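PDB 3SUJ: cerato-platanin 1 from Moniliophthora perniciosa, which is of unknown precise function but belongs to the secreted cerato-platanin family, has a double-psi beta-barrel fold and binds zinc. Local coordinates for residues E9-P14 and A82-A87; P32-R35 and L40-F43; S57-S62 and V115-F120; Y64-S69 and E88-S93; Q95-D98 and R104-E107. All coordinates share one frame; numbering follows the deposited sequence.

Contact 1 (E9-P14 and A82-A87)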
# COMPACT_ATOMS: atom_id res chain seq x y z
N GLU A 9 -6.01 2.99 8.89
CA GLU A 9 -6.50 1.70 9.43
C GLU A 9 -7.60 1.09 8.68
O GLU A 9 -7.85 -0.09 8.88
CB GLU A 9 -6.85 1.86 10.93
CG GLU A 9 -5.61 2.13 11.71
CD GLU A 9 -5.81 2.06 13.24
OE1 GLU A 9 -5.80 0.96 13.73
OE2 GLU A 9 -5.82 3.10 13.90
N ALA A 10 -8.20 1.79 7.73
CA ALA A 10 -9.12 1.13 6.84
C ALA A 10 -8.47 -0.06 6.16
O ALA A 10 -9.10 -1.04 5.88
CB ALA A 10 -9.70 2.06 5.82
N TYR A 11 -7.16 0.05 5.84
CA TYR A 11 -6.48 -1.02 5.07
C TYR A 11 -6.14 -2.20 5.96
O TYR A 11 -5.73 -3.24 5.46
CB TYR A 11 -5.26 -0.45 4.34
CG TYR A 11 -5.57 0.68 3.34
CD1 TYR A 11 -6.46 0.44 2.23
CD2 TYR A 11 -4.97 1.88 3.44
CE1 TYR A 11 -6.75 1.37 1.33
CE2 TYR A 11 -5.22 2.81 2.52
CZ TYR A 11 -6.16 2.56 1.48
OH TYR A 11 -6.32 3.64 0.60
N ASP A 12 -6.33 -2.09 7.28
CA ASP A 12 -6.10 -3.21 8.16
C ASP A 12 -7.27 -4.18 8.31
O ASP A 12 -7.11 -5.23 8.96
CB ASP A 12 -5.75 -2.65 9.53
CG ASP A 12 -4.42 -1.93 9.49
OD1 ASP A 12 -3.36 -2.50 9.82
OD2 ASP A 12 -4.39 -0.75 9.18
N ASN A 13 -8.42 -3.84 7.76
CA ASN A 13 -9.62 -4.70 7.86
C ASN A 13 -9.62 -5.69 6.70
O ASN A 13 -9.91 -5.33 5.59
CB ASN A 13 -10.87 -3.83 7.79
CG ASN A 13 -12.11 -4.62 8.11
OD1 ASN A 13 -12.08 -5.87 8.07
ND2 ASN A 13 -13.21 -3.93 8.37
N PRO A 14 -9.39 -7.00 6.98
CA PRO A 14 -9.32 -7.95 5.90
C PRO A 14 -10.67 -8.18 5.26
O PRO A 14 -10.73 -8.71 4.13
CB PRO A 14 -8.81 -9.25 6.53
CG PRO A 14 -9.32 -9.13 7.98
CD PRO A 14 -9.19 -7.61 8.33
N ALA A 82 -0.74 -1.72 -4.39
CA ALA A 82 -1.54 -0.54 -4.52
C ALA A 82 -2.90 -0.87 -5.12
O ALA A 82 -3.05 -1.50 -6.16
CB ALA A 82 -0.86 0.41 -5.46
N ILE A 83 -3.94 -0.48 -4.35
CA ILE A 83 -5.32 -0.86 -4.70
C ILE A 83 -6.26 0.35 -4.70
O ILE A 83 -7.48 0.16 -5.02
CB ILE A 83 -5.88 -1.94 -3.70
CG1 ILE A 83 -6.14 -1.31 -2.29
CG2 ILE A 83 -4.90 -3.11 -3.53
CD1 ILE A 83 -6.77 -2.35 -1.29
N ASP A 84 -5.78 1.50 -4.33
CA ASP A 84 -6.66 2.66 -4.06
C ASP A 84 -5.92 3.93 -4.44
O ASP A 84 -4.65 3.95 -4.36
CB ASP A 84 -7.04 2.64 -2.54
CG ASP A 84 -8.25 3.41 -2.19
OD1 ASP A 84 -9.15 3.65 -3.03
OD2 ASP A 84 -8.35 3.69 -0.98
N ARG A 85 -6.60 4.98 -4.81
CA ARG A 85 -5.91 6.24 -4.99
C ARG A 85 -5.54 6.91 -3.65
O ARG A 85 -6.35 6.84 -2.67
CB ARG A 85 -6.81 7.23 -5.79
CG ARG A 85 -6.15 8.62 -5.96
CD ARG A 85 -6.71 9.36 -7.17
NE ARG A 85 -6.03 10.67 -7.24
CZ ARG A 85 -4.76 10.82 -7.64
NH1 ARG A 85 -4.05 9.81 -8.10
NH2 ARG A 85 -4.17 12.01 -7.55
N SER A 86 -4.36 7.49 -3.53
CA SER A 86 -4.01 8.42 -2.47
C SER A 86 -3.74 9.73 -3.22
O SER A 86 -3.17 9.71 -4.32
CB SER A 86 -2.72 7.89 -1.78
OG SER A 86 -2.48 8.57 -0.55
N ALA A 87 -4.05 10.86 -2.62
CA ALA A 87 -3.81 12.08 -3.37
C ALA A 87 -2.35 12.49 -3.56
O ALA A 87 -2.05 13.07 -4.60
CB ALA A 87 -4.76 13.25 -2.94
O HOH W 1 -5.28 6.09 -0.04
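Tyr11 and Asp84 join two stretches of backbone that stay well apart: the nearest pair of alpha carbons, Tyr11 CA and Ile83 CA, is separated by 9.8 Å. Residues 9-12 form a 3-10 turn, closed by Asp12 N donating to Glu9 O, whereas 82-87 begins with the weakly bonded end of strand 76-83 and turns a corner at Asp84. The phenol ring spans the gap. With its CG anti to the carbonyl carbon (chi1 -59°), Tyr11 directs the ring toward the other segment, and OH donates a short hydrogen bond of 2.6 Å to Asp84 OD2. That oxygen offers its anti lone pair, and the carboxylate stands nearly upright to the ring, the planes being 80° apart. Water 1, also in the ring plane, donates to Tyr11 OH at 2.7 Å and to Arg85 O at 2.9 Å, so the hydroxyl acts as donor and acceptor at once. A phenylalanine at Tyr11 would keep the ring but would probably leave Asp84 OD2 without this donor and water 1 with one anchor fewer. The other carboxylate oxygen, Asp84 OD1, is engaged by Thr22 N. The contact ties the long loop after strand 3-7 to the end of strand 76-83, while Asp12, in the same turn, reaches Lys94 N and Gln95 NE2 at the start of helix 94-101.

Contact 2 (P32-R35 and L40-F43)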
# COMPACT_ATOMS: atom_id res chain seq x y z
N PRO A 32 -13.42 -9.39 -9.51
CA PRO A 32 -13.65 -10.38 -8.46
C PRO A 32 -12.49 -11.34 -8.21
O PRO A 32 -12.66 -12.22 -7.39
CB PRO A 32 -14.91 -11.15 -8.97
CG PRO A 32 -14.78 -10.99 -10.46
CD PRO A 32 -13.74 -9.96 -10.84
N LYS A 33 -11.31 -11.15 -8.80
CA LYS A 33 -10.16 -12.01 -8.54
C LYS A 33 -9.86 -12.04 -7.03
O LYS A 33 -9.57 -13.10 -6.43
CB LYS A 33 -8.96 -11.55 -9.30
CG LYS A 33 -7.79 -12.46 -9.13
CD LYS A 33 -6.63 -12.03 -10.05
CE LYS A 33 -5.42 -12.85 -9.82
NZ LYS A 33 -4.30 -12.46 -10.71
N TYR A 34 -9.90 -10.86 -6.41
CA TYR A 34 -9.77 -10.75 -4.96
C TYR A 34 -11.04 -10.12 -4.39
O TYR A 34 -11.37 -8.96 -4.72
CB TYR A 34 -8.59 -9.88 -4.64
CG TYR A 34 -7.31 -10.38 -5.27
CD1 TYR A 34 -6.63 -11.48 -4.79
CD2 TYR A 34 -6.75 -9.72 -6.37
CE1 TYR A 34 -5.46 -11.93 -5.39
CE2 TYR A 34 -5.57 -10.14 -6.97
CZ TYR A 34 -4.94 -11.24 -6.46
OH TYR A 34 -3.76 -11.65 -7.02
N ARG A 35 -11.79 -10.85 -3.58
CA ARG A 35 -13.04 -10.30 -3.12
C ARG A 35 -12.92 -9.26 -1.97
O ARG A 35 -13.63 -8.28 -1.92
CB ARG A 35 -13.94 -11.46 -2.64
CG ARG A 35 -14.40 -12.21 -3.91
N LEU A 40 -5.90 -10.31 -0.70
CA LEU A 40 -4.76 -9.75 -1.47
C LEU A 40 -3.46 -10.38 -1.09
O LEU A 40 -3.15 -10.57 0.08
CB LEU A 40 -4.72 -8.21 -1.38
CG LEU A 40 -5.91 -7.48 -1.92
CD1 LEU A 40 -5.99 -6.09 -1.35
CD2 LEU A 40 -5.87 -7.43 -3.46
N PRO A 41 -2.60 -10.65 -2.11
CA PRO A 41 -1.28 -11.15 -1.76
C PRO A 41 -0.49 -10.20 -0.83
O PRO A 41 -0.44 -8.98 -1.04
CB PRO A 41 -0.56 -11.27 -3.11
CG PRO A 41 -1.71 -11.42 -4.09
CD PRO A 41 -2.81 -10.51 -3.57
N GLY A 42 0.10 -10.71 0.20
CA GLY A 42 0.86 -9.98 1.20
C GLY A 42 0.00 -9.09 2.14
O GLY A 42 0.59 -8.32 2.87
N PHE A 43 -1.33 -9.27 2.15
CA PHE A 43 -2.13 -8.54 3.12
C PHE A 43 -1.50 -8.77 4.48
O PHE A 43 -1.11 -9.94 4.77
CB PHE A 43 -3.59 -9.08 3.10
CG PHE A 43 -4.40 -8.43 4.18
CD1 PHE A 43 -5.05 -7.20 3.92
CD2 PHE A 43 -4.50 -9.00 5.46
CE1 PHE A 43 -5.78 -6.52 4.94
CE2 PHE A 43 -5.19 -8.33 6.44
CZ PHE A 43 -5.86 -7.11 6.20
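Tyr34 meets Leu40 and Pro41 through apolar contacts, which make up the whole of the interaction between these two pieces of one long loop. The methyl CD2 of Leu40 reaches the root of the aromatic side chain, 3.7 Å from Tyr34 CG, and approaches the ring obliquely. Further out, the pyrrolidine ring of Pro41 lies obliquely against the phenol end: its CD is 3.5 Å from Tyr34 CE1, and its CG 3.6 Å from Tyr34 OH. Both partners run across the tyrosine at about a right angle. With chi1 at -55°, Tyr34 CG is anti to its carbonyl carbon, a setting that lays the length of the ring past first the leucine and then the proline. Within 32-35, Lys33 CG sits 3.9 Å above one face of the Tyr34 ring, near the rim.

In the second segment, Phe43 N donates to Leu40 O at 3.0 Å and closes a type II beta turn whose third position, Gly42, has positive phi.

Leu40 also packs on Ile46 and Pro41 on Phe120, which links the tyrosine's partners to neighbouring loops. Between these two segments the ring is probably placed by shape and the burial of apolar surface.

Contact 3 (S57-S62 and V115-F120). With ZN (zinc ion), chain D.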
# COMPACT_ATOMS: atom_id res chain seq x y z
N SER A 57 -6.96 2.36 -13.41
CA SER A 57 -5.56 2.66 -13.62
C SER A 57 -4.76 1.38 -13.92
O SER A 57 -4.87 0.37 -13.18
CB SER A 57 -4.99 3.19 -12.32
OG SER A 57 -3.57 3.29 -12.35
N PRO A 58 -3.81 1.44 -14.86
CA PRO A 58 -2.92 0.30 -15.09
C PRO A 58 -1.99 0.06 -13.94
O PRO A 58 -1.37 -1.01 -13.91
CB PRO A 58 -2.15 0.67 -16.39
CG PRO A 58 -2.99 1.75 -16.97
CD PRO A 58 -3.66 2.51 -15.88
N ASN A 59 -1.84 1.00 -13.02
CA ASN A 59 -1.04 0.74 -11.81
C ASN A 59 -1.80 -0.04 -10.76
O ASN A 59 -1.21 -0.42 -9.72
CB ASN A 59 -0.53 2.06 -11.24
CG ASN A 59 0.53 2.66 -12.14
OD1 ASN A 59 1.40 1.89 -12.62
ND2 ASN A 59 0.50 3.93 -12.35
N CYS A 60 -3.10 -0.27 -10.91
CA CYS A 60 -3.82 -1.08 -9.90
C CYS A 60 -3.17 -2.43 -9.78
O CYS A 60 -2.87 -3.11 -10.78
CB CYS A 60 -5.24 -1.26 -10.39
SG CYS A 60 -6.30 0.18 -10.17
N GLY A 61 -2.99 -2.91 -8.56
CA GLY A 61 -2.36 -4.19 -8.32
C GLY A 61 -0.85 -4.18 -8.46
O GLY A 61 -0.28 -5.27 -8.33
N SER A 62 -0.21 -3.07 -8.69
CA SER A 62 1.26 -3.05 -8.76
C SER A 62 1.85 -3.14 -7.36
O SER A 62 1.20 -2.81 -6.35
CB SER A 62 1.74 -1.71 -9.36
OG SER A 62 1.63 -1.61 -10.74
N VAL A 115 10.91 4.89 -3.07
CA VAL A 115 9.95 4.02 -3.71
C VAL A 115 10.54 3.48 -5.00
O VAL A 115 11.08 4.31 -5.81
CB VAL A 115 8.64 4.75 -3.94
CG1 VAL A 115 8.80 6.05 -4.68
CG2 VAL A 115 7.63 3.86 -4.68
N ARG A 116 10.30 2.21 -5.27
CA ARG A 116 10.58 1.65 -6.56
C ARG A 116 9.44 0.71 -6.87
O ARG A 116 9.06 -0.09 -5.97
CB ARG A 116 11.86 0.84 -6.36
CG ARG A 116 12.70 0.33 -7.46
CD ARG A 116 14.01 0.58 -6.68
NE ARG A 116 14.97 1.35 -7.40
CZ ARG A 116 16.08 0.79 -7.80
NH1 ARG A 116 16.31 -0.50 -7.53
NH2 ARG A 116 16.85 1.47 -8.56
N LYS A 117 8.89 0.70 -8.05
CA LYS A 117 7.99 -0.38 -8.47
C LYS A 117 8.80 -1.63 -8.73
O LYS A 117 9.88 -1.53 -9.35
CB LYS A 117 7.24 -0.00 -9.72
CG LYS A 117 6.13 -1.13 -9.90
CD LYS A 117 5.22 -0.95 -11.06
CE LYS A 117 4.25 0.32 -10.95
NZ LYS A 117 3.43 0.30 -12.09
N VAL A 118 8.43 -2.76 -8.15
CA VAL A 118 9.17 -4.03 -8.26
C VAL A 118 8.22 -5.12 -8.75
O VAL A 118 7.02 -4.95 -8.87
CB VAL A 118 9.82 -4.42 -6.90
CG1 VAL A 118 10.83 -3.38 -6.44
CG2 VAL A 118 8.73 -4.62 -5.77
N ASP A 119 8.78 -6.26 -9.10
CA ASP A 119 7.97 -7.38 -9.55
C ASP A 119 6.97 -7.74 -8.51
O ASP A 119 7.26 -7.78 -7.34
CB ASP A 119 8.91 -8.57 -9.71
CG ASP A 119 8.26 -9.74 -10.44
OD1 ASP A 119 8.31 -9.68 -11.65
OD2 ASP A 119 7.65 -10.60 -9.79
N PHE A 120 5.78 -8.17 -8.95
CA PHE A 120 4.70 -8.48 -8.07
C PHE A 120 5.05 -9.63 -7.15
O PHE A 120 4.52 -9.73 -6.03
CB PHE A 120 3.46 -8.78 -8.86
CG PHE A 120 2.25 -8.89 -7.97
CD1 PHE A 120 1.60 -7.71 -7.52
CD2 PHE A 120 1.87 -10.11 -7.41
CE1 PHE A 120 0.56 -7.77 -6.64
CE2 PHE A 120 0.80 -10.16 -6.46
CZ PHE A 120 0.14 -8.96 -6.10
ZN ZN D . 7.83 -11.39 -12.52
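Lys117 NZ is gripped by two oxygens of the opposite loop, donating to Asn59 OD1 at 2.6 Å and to Ser62 OG at 3.0 Å. The amide oxygen receives its bond from a donor tilted 31° out of the carbonyl plane, with a C=O...donor angle of 146°. Lys117 reaches across by leaving the strand with CG anti to the backbone N and bending once, at chi3 (-67°), which brings its CE alongside Ser62, 3.6 Å from Ser62 CB. Two neutral oxygens thus receive the ammonium group and would probably help to solvate its charge. The amide plane has a second hold, since Asn59 ND2 donates to Asp51 O. An alanine at Asn59 would probably leave Lys117 NZ with Ser62 OG alone in this loop and set the end of the lysine freer to swing.

The loop that presents these oxygens is well braced. Ser57 OG accepts from Asn59 N in an ST turn, a type I beta turn runs from Ser57 to Cys60, and a type II turn from Asn59 to Ser62 follows, while Cys60 is tied by a disulfide to Cys23. Further along, the Phe120 ring comes close to the loop obliquely, its CE1 3.1 Å from Gly61 O. Beside it, Asp119 OD1 binds a zinc ion at 2.0 Å, which has a further ligand from elsewhere in the structure.

The arrangement joins the loop entering strand 63-68 to strand 111-118, its antiparallel neighbour, while Gly61 and Ser62 bond to Ala82 of strand 76-83 and Phe120 packs on Val81.

Contact 4 (Y64-S69 and E88-S93). With ZN (zinc ion), chain F.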
# COMPACT_ATOMS: atom_id res chain seq x y z
N TYR A 64 4.91 -2.05 -4.84
CA TYR A 64 5.88 -0.98 -4.60
C TYR A 64 6.75 -1.34 -3.44
O TYR A 64 6.21 -1.63 -2.31
CB TYR A 64 5.15 0.36 -4.33
CG TYR A 64 4.44 0.86 -5.53
CD1 TYR A 64 5.10 1.74 -6.41
CD2 TYR A 64 3.13 0.55 -5.82
CE1 TYR A 64 4.49 2.26 -7.54
CE2 TYR A 64 2.51 1.08 -6.97
CZ TYR A 64 3.17 1.96 -7.76
OH TYR A 64 2.49 2.45 -8.88
N GLN A 65 8.05 -1.26 -3.61
CA GLN A 65 8.98 -1.35 -2.51
C GLN A 65 9.19 0.00 -1.92
O GLN A 65 9.58 0.97 -2.61
CB GLN A 65 10.28 -1.86 -3.06
CG GLN A 65 11.38 -2.01 -1.95
CD GLN A 65 12.72 -2.35 -2.57
OE1 GLN A 65 13.11 -1.68 -3.56
NE2 GLN A 65 13.41 -3.36 -2.11
N LEU A 66 8.88 0.12 -0.63
CA LEU A 66 9.01 1.37 0.10
C LEU A 66 10.06 1.19 1.16
O LEU A 66 9.94 0.31 1.97
CB LEU A 66 7.68 1.77 0.74
CG LEU A 66 6.48 1.81 -0.19
CD1 LEU A 66 5.17 2.15 0.58
CD2 LEU A 66 6.64 2.82 -1.27
N THR A 67 11.08 2.04 1.11
CA THR A 67 12.22 1.91 2.01
C THR A 67 12.35 3.12 2.87
O THR A 67 12.36 4.26 2.42
CB THR A 67 13.56 1.69 1.20
OG1 THR A 67 13.37 0.48 0.39
CG2 THR A 67 14.71 1.47 2.18
N TYR A 68 12.40 2.79 4.16
CA TYR A 68 12.52 3.85 5.23
C TYR A 68 13.86 3.73 5.85
O TYR A 68 14.27 2.66 6.28
CB TYR A 68 11.43 3.68 6.29
CG TYR A 68 11.48 4.69 7.40
CD1 TYR A 68 11.30 6.03 7.16
CD2 TYR A 68 11.74 4.27 8.69
CE1 TYR A 68 11.34 6.98 8.23
CE2 TYR A 68 11.78 5.22 9.77
CZ TYR A 68 11.60 6.50 9.45
OH TYR A 68 11.60 7.46 10.48
N SER A 69 14.53 4.90 5.86
CA SER A 69 15.83 4.96 6.53
C SER A 69 15.66 5.79 7.79
O SER A 69 15.59 7.03 7.71
CB SER A 69 16.77 5.69 5.62
OG SER A 69 17.02 4.85 4.52
N GLU A 88 -1.44 12.10 -2.67
CA GLU A 88 -0.03 12.33 -2.85
C GLU A 88 0.86 11.33 -2.16
O GLU A 88 0.99 11.33 -0.91
CB GLU A 88 0.39 13.75 -2.30
CG GLU A 88 1.78 14.25 -2.79
CD GLU A 88 1.99 15.79 -2.70
OE1 GLU A 88 1.32 16.53 -3.44
OE2 GLU A 88 2.89 16.25 -1.95
N GLY A 89 1.68 10.62 -2.83
CA GLY A 89 2.47 9.63 -2.19
C GLY A 89 1.64 8.39 -1.90
O GLY A 89 0.76 8.00 -2.71
N PHE A 90 1.96 7.72 -0.82
CA PHE A 90 1.39 6.41 -0.53
C PHE A 90 0.71 6.45 0.84
O PHE A 90 1.14 7.19 1.75
CB PHE A 90 2.53 5.38 -0.44
CG PHE A 90 3.12 5.05 -1.80
CD1 PHE A 90 4.01 5.92 -2.42
CD2 PHE A 90 2.67 3.96 -2.49
CE1 PHE A 90 4.45 5.69 -3.77
CE2 PHE A 90 3.16 3.74 -3.77
CZ PHE A 90 3.99 4.60 -4.36
N THR A 91 -0.29 5.58 0.99
CA THR A 91 -0.99 5.43 2.29
C THR A 91 -1.13 3.94 2.50
O THR A 91 -1.96 3.31 1.79
CB THR A 91 -2.34 6.10 2.28
OG1 THR A 91 -2.21 7.47 1.99
CG2 THR A 91 -2.98 5.94 3.66
N ALA A 92 -0.45 3.35 3.48
CA ALA A 92 -0.51 1.90 3.73
C ALA A 92 -1.35 1.60 4.93
O ALA A 92 -1.84 2.49 5.62
CB ALA A 92 0.89 1.36 3.89
N SER A 93 -1.58 0.32 5.18
CA SER A 93 -2.13 -0.12 6.44
C SER A 93 -1.30 0.39 7.58
O SER A 93 -0.06 0.57 7.45
CB SER A 93 -2.34 -1.65 6.54
OG SER A 93 -1.06 -2.50 6.72
ZN ZN F . 3.24 18.00 -2.29
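Phe90 directs its edge at one face of Tyr64, in a T-shaped pair whose ring centroids are 5.0 Å apart and whose planes are inclined at 63°. Phe90 CE2 sits over that face, displaced toward the rim and 3.6 Å from Tyr64 CG, while Tyr64 CE1 lies in the plane of the phenylalanine ring, at its edge. One face of Phe90 is occupied by Leu66, whose methyl CD2 stands 4.1 Å from the ring centroid and only 6° off the normal, a well-centred CH-pi contact. The phenylalanine is therefore touched by the leucine on a face and by the tyrosine at its rim, two side chains that project from the same side of strand 63-68. Phe90 has CG anti to its carbonyl carbon (chi1 -73°), which helps to carry the ring to Tyr64 between strands whose alpha carbons come no closer than 9.2 Å (Leu66 CA to Phe90 CA).

All three residues are buried, and the cluster continues into Val3, Leu5, Met80 and Val115. At the far end of 88-93 the chemistry changes: Glu88, its chain extended beyond CG, binds a zinc ion through OE2 at 1.8 Å, a rather short distance, with OE1 further off at 2.7 Å. At the other end Ser93 caps helix 94-101, its OG accepting from Ala96 N. Strands 63-68 and 90-92 are not neighbours in the sheet, and their inward side chains meet across the interior, as expected for the apolar core of a double-psi beta barrel.

Contact 5 (Q95-D98 and R104-E107). With NA (sodium ion), chain H.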
# COMPACT_ATOMS: atom_id res chain seq x y z
N GLN A 95 -0.52 -1.64 10.07
CA GLN A 95 0.43 -2.75 10.28
C GLN A 95 1.66 -2.59 9.35
O GLN A 95 2.78 -2.82 9.79
CB GLN A 95 -0.25 -4.06 10.03
CG GLN A 95 -1.13 -4.54 11.19
CD GLN A 95 -1.99 -5.64 10.78
OE1 GLN A 95 -1.58 -6.84 10.95
NE2 GLN A 95 -3.15 -5.31 10.21
N ALA A 96 1.45 -2.24 8.10
CA ALA A 96 2.57 -2.09 7.19
C ALA A 96 3.49 -0.96 7.62
O ALA A 96 4.71 -1.10 7.62
CB ALA A 96 2.02 -1.86 5.85
N MET A 97 2.90 0.19 8.03
CA MET A 97 3.73 1.30 8.42
C MET A 97 4.44 1.02 9.76
O MET A 97 5.57 1.47 9.93
CB MET A 97 2.93 2.62 8.44
CG MET A 97 3.88 3.81 8.68
SD MET A 97 2.99 5.35 8.34
CE MET A 97 4.15 6.57 8.88
N ASP A 98 3.77 0.32 10.67
CA ASP A 98 4.44 -0.10 11.90
C ASP A 98 5.60 -1.05 11.56
O ASP A 98 6.68 -0.91 12.19
CB ASP A 98 3.44 -0.78 12.82
CG ASP A 98 2.73 0.21 13.76
OD1 ASP A 98 3.25 1.26 14.04
OD2 ASP A 98 1.63 -0.17 14.23
N ARG A 104 6.20 2.72 14.96
CA ARG A 104 6.08 4.15 15.16
C ARG A 104 5.12 4.80 14.16
O ARG A 104 5.21 6.03 13.96
CB ARG A 104 7.46 4.78 15.04
CG ARG A 104 8.42 4.26 16.09
CD ARG A 104 9.81 4.83 15.90
NE ARG A 104 9.73 6.19 16.35
CZ ARG A 104 10.56 7.16 15.95
NH1 ARG A 104 11.49 6.89 15.09
NH2 ARG A 104 10.38 8.38 16.46
N ALA A 105 4.19 4.07 13.62
CA ALA A 105 3.30 4.64 12.59
C ALA A 105 2.47 5.83 13.15
O ALA A 105 2.46 6.90 12.62
CB ALA A 105 2.37 3.62 12.09
N GLU A 106 1.70 5.61 14.16
CA GLU A 106 0.95 6.64 14.87
C GLU A 106 1.79 7.78 15.37
O GLU A 106 1.45 8.97 15.14
CB GLU A 106 0.14 6.00 16.02
CG GLU A 106 -0.88 6.91 16.73
CD GLU A 106 -1.84 6.11 17.66
OE1 GLU A 106 -1.70 4.87 17.94
OE2 GLU A 106 -2.83 6.72 18.10
N GLU A 107 2.92 7.52 16.00
CA GLU A 107 3.77 8.58 16.43
C GLU A 107 4.25 9.49 15.31
O GLU A 107 4.15 10.71 15.35
CB GLU A 107 4.97 7.94 17.17
CG GLU A 107 5.99 8.93 17.48
CD GLU A 107 7.37 8.34 17.75
OE1 GLU A 107 7.53 7.10 17.92
OE2 GLU A 107 8.33 9.12 17.80
NA NA H . -3.13 4.35 19.27
O HOH W 2 2.00 3.04 15.79
O HOH W 3 -4.25 6.32 19.74
O HOH W 4 -3.09 2.31 19.32
O HOH W 5 -2.09 4.55 20.85
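Ala105 packs closely against Met97 and Asp98, and here the two short helices are tightest. Its CB lies 3.7 Å from Met97 CG and 3.2 Å from Asp98 OD1, while Ala105 N donates to that same oxygen at 3.0 Å with an N-H...O angle of 159°, meeting it almost head-on. With CG anti to the backbone N (chi1 -173°) and an extended chain beyond, Met97 runs past the alanine methyl and on to Tyr7 of strand 3-7, on which Ala105 also packs.

Helices 94-101 and 105-108 follow one another closely, and Arg104 is the N-cap residue of the second. The carboxylate of Asp98 therefore lies at a helix N-terminus, where the helix dipole would probably favour its negative charge; Asp98 OD2 has its own partner in Lys94 NZ.

Toward solvent the contact becomes watery. Water 2 donates to Asp98 OD1 at 2.8 Å and accepts from Glu106 N, so the carboxylate serves two successive amides, one directly and one through water. Arg104 CB points away from helix 94-101, and the guanidinium grips Glu107 side-on, NE to OE1 and NH2 to OE2. Glu106 holds a sodium ion through both carboxylate oxygens, with waters 3, 4 and 5 as further ligands.

Overall arrangement
Contacts 1, 3 and 4 all reach the same mixed sheet, and each touches the other two. Arg116 O of contact 3 pairs with Gln65 N of contact 4, and Ser86 of contact 1 meets Thr91 of contact 4. Contact 2 flanks this group, placing Phe43 against the 9-14 turn and Leu40 CD1 3.8 Å from Ile83 CD1 of contact 1. Contact 5 adjoins contact 4 in sequence, their centres 11 Å apart, but lies about 22 Å from contact 3, centre to centre. The zinc-binding residues are spread: contact 3 contributes Asp119, contact 4 Glu88, and the side chain of Asp51 lies about 3 Å from that of Tyr64 and about 4 Å from that of Asn59.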